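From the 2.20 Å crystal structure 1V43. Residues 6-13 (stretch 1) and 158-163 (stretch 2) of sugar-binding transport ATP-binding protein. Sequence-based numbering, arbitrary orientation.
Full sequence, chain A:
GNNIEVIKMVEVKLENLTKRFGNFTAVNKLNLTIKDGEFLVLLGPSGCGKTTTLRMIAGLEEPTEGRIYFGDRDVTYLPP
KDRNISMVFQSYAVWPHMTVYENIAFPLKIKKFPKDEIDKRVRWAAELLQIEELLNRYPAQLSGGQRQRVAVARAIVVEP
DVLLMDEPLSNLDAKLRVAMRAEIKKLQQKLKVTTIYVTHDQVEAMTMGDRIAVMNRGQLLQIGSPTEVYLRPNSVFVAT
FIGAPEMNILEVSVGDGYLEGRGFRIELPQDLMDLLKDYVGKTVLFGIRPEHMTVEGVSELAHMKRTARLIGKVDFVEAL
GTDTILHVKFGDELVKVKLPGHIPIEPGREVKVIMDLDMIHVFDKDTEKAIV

Stretch 1, residues 6-13: VIKMVEVK
Stretch 2, residues 158-163: VEPDVL

Residues 6-12 run nearly parallel to residues 159-162 (end-to-end directions 10° apart), with CA-CA register Ile7-Glu159 5.6 Å and Lys8-Asp161 5.9 Å; 387 Å² is buried. Stretch 1 is extended, from Ile7 (phi/psi -78/141) through Lys8 (-105/158), Met9 (-101/105), Val10 (-109/118) and Glu11 (-72/138), becoming strand at Val12 (-118/126). Glu159 leaves the preceding helix with phi/psi 58/60; Pro160 (-67/154) and Asp161 (-83/-21) lead into strand at Val162 (-143/128).

The single direct hydrogen bond joins Val6 N to Glu159 OE1 at 2.6 Å, reached by Glu159 with chi1 m, chi2 t and chi3 83°. Ile7 points CA-to-CB sideways, but its m,m rotamer brings CD1 to 3.3 Å from Glu159 CA and 4.2 Å from Pro160 CD, an apolar contact. Lys8, pointing toward stretch 2, is m then t throughout; this extended chain puts CD 3.1 Å from Asp161 OD1, while NZ makes only a long salt bridge to OD1, 3.8 Å. Val10 and Val12, both t, also point toward stretch 2: Val10 CG2 lies 3.7 Å from Asp161 CB, and Val12 CG2 meets CG2 of Val162 (t) at 3.8 Å.

Water fills the backbone gap. One molecule donates to Lys8 O and Asp161 O (both 2.5 Å) and accepts from Val10 N (3.0 Å); another accepts from Lys8 N (2.8 Å) and donates to Asp161 OD1 (2.6 Å), whose side chain is m with chi2 -34°.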

# COMPACT_ATOMS: atom_id res chain seq x y z
N VAL A 6 -38.02 6.75 0.71
CA VAL A 6 -37.22 5.52 0.48
C VAL A 6 -36.44 5.57 -0.84
O VAL A 6 -36.85 6.23 -1.80
CB VAL A 6 -38.13 4.27 0.52
CG1 VAL A 6 -37.35 3.02 0.14
CG2 VAL A 6 -38.69 4.11 1.93
N ILE A 7 -35.31 4.87 -0.86
CA ILE A 7 -34.40 4.82 -2.01
C ILE A 7 -34.87 3.89 -3.14
O ILE A 7 -35.39 2.81 -2.89
CB ILE A 7 -33.00 4.36 -1.56
CG1 ILE A 7 -32.51 5.24 -0.41
CG2 ILE A 7 -32.03 4.39 -2.73
CD1 ILE A 7 -32.29 6.66 -0.80
N LYS A 8 -34.66 4.33 -4.38
CA LYS A 8 -35.04 3.54 -5.55
C LYS A 8 -33.80 2.93 -6.19
O LYS A 8 -32.69 3.42 -5.98
CB LYS A 8 -35.71 4.42 -6.60
CG LYS A 8 -36.66 5.46 -6.06
CD LYS A 8 -37.07 6.42 -7.17
CE LYS A 8 -37.93 7.56 -6.64
NZ LYS A 8 -38.19 8.55 -7.71
N MET A 9 -33.99 1.85 -6.95
CA MET A 9 -32.87 1.23 -7.67
C MET A 9 -33.01 1.72 -9.12
O MET A 9 -33.89 1.29 -9.86
CB MET A 9 -32.95 -0.31 -7.60
CG MET A 9 -32.80 -0.87 -6.18
SD MET A 9 -32.66 -2.69 -6.04
CE MET A 9 -34.41 -3.15 -5.95
N VAL A 10 -32.14 2.66 -9.50
CA VAL A 10 -32.18 3.25 -10.82
C VAL A 10 -31.03 2.86 -11.77
O VAL A 10 -29.85 3.14 -11.52
CB VAL A 10 -32.23 4.80 -10.70
CG1 VAL A 10 -32.22 5.44 -12.06
CG2 VAL A 10 -33.46 5.20 -9.92
N GLU A 11 -31.40 2.23 -12.88
CA GLU A 11 -30.41 1.84 -13.86
C GLU A 11 -29.92 3.09 -14.59
O GLU A 11 -30.72 3.95 -14.92
CB GLU A 11 -31.01 0.87 -14.88
CG GLU A 11 -30.08 0.59 -16.03
CD GLU A 11 -30.62 -0.49 -16.95
OE1 GLU A 11 -30.78 -1.63 -16.47
OE2 GLU A 11 -30.89 -0.18 -18.14
N VAL A 12 -28.61 3.17 -14.82
CA VAL A 12 -28.02 4.31 -15.50
C VAL A 12 -27.34 3.88 -16.81
O VAL A 12 -26.49 2.98 -16.81
CB VAL A 12 -26.97 5.02 -14.61
CG1 VAL A 12 -26.30 6.15 -15.39
CG2 VAL A 12 -27.64 5.59 -13.39
N LYS A 13 -27.71 4.53 -17.90
CA LYS A 13 -27.13 4.22 -19.21
C LYS A 13 -26.33 5.39 -19.75
O LYS A 13 -26.82 6.52 -19.79
CB LYS A 13 -28.21 3.93 -20.26
CG LYS A 13 -29.07 2.71 -20.07
CD LYS A 13 -30.08 2.69 -21.22
CE LYS A 13 -31.19 1.69 -21.02
NZ LYS A 13 -31.97 2.01 -19.80
N VAL A 158 -30.81 13.04 1.25
CA VAL A 158 -31.75 13.48 0.22
C VAL A 158 -32.38 12.30 -0.53
O VAL A 158 -33.26 12.49 -1.36
CB VAL A 158 -31.09 14.42 -0.83
CG1 VAL A 158 -30.50 15.64 -0.12
CG2 VAL A 158 -30.01 13.68 -1.60
N GLU A 159 -31.92 11.10 -0.23
CA GLU A 159 -32.44 9.91 -0.90
C GLU A 159 -32.26 10.04 -2.42
O GLU A 159 -33.22 10.00 -3.19
CB GLU A 159 -33.92 9.73 -0.56
CG GLU A 159 -34.23 9.79 0.93
CD GLU A 159 -35.64 9.33 1.25
OE1 GLU A 159 -35.85 8.10 1.36
OE2 GLU A 159 -36.53 10.19 1.38
N PRO A 160 -31.01 10.16 -2.87
CA PRO A 160 -30.71 10.31 -4.29
C PRO A 160 -31.04 9.04 -5.06
O PRO A 160 -31.04 7.95 -4.48
CB PRO A 160 -29.21 10.58 -4.28
CG PRO A 160 -28.75 9.61 -3.22
CD PRO A 160 -29.79 9.80 -2.11
N ASP A 161 -31.33 9.19 -6.35
CA ASP A 161 -31.60 8.03 -7.19
C ASP A 161 -30.26 7.48 -7.63
O ASP A 161 -30.14 6.33 -8.00
CB ASP A 161 -32.42 8.41 -8.43
CG ASP A 161 -33.86 8.74 -8.10
OD1 ASP A 161 -34.41 8.10 -7.17
OD2 ASP A 161 -34.45 9.61 -8.76
N VAL A 162 -29.23 8.32 -7.58
CA VAL A 162 -27.89 7.93 -7.96
C VAL A 162 -26.89 8.60 -7.03
O VAL A 162 -26.93 9.83 -6.83
CB VAL A 162 -27.58 8.33 -9.43
CG1 VAL A 162 -26.19 7.87 -9.80
CG2 VAL A 162 -28.61 7.69 -10.38
N LEU A 163 -26.02 7.80 -6.45
CA LEU A 163 -25.01 8.28 -5.51
C LEU A 163 -23.69 8.34 -6.27
O LEU A 163 -23.30 7.36 -6.91
CB LEU A 163 -24.93 7.32 -4.33
CG LEU A 163 -23.99 7.69 -3.18
CD1 LEU A 163 -24.39 9.06 -2.63
CD2 LEU A 163 -24.09 6.63 -2.08
O HOH W 1 -30.59 4.00 -7.28
O HOH W 2 -34.30 7.09 -4.82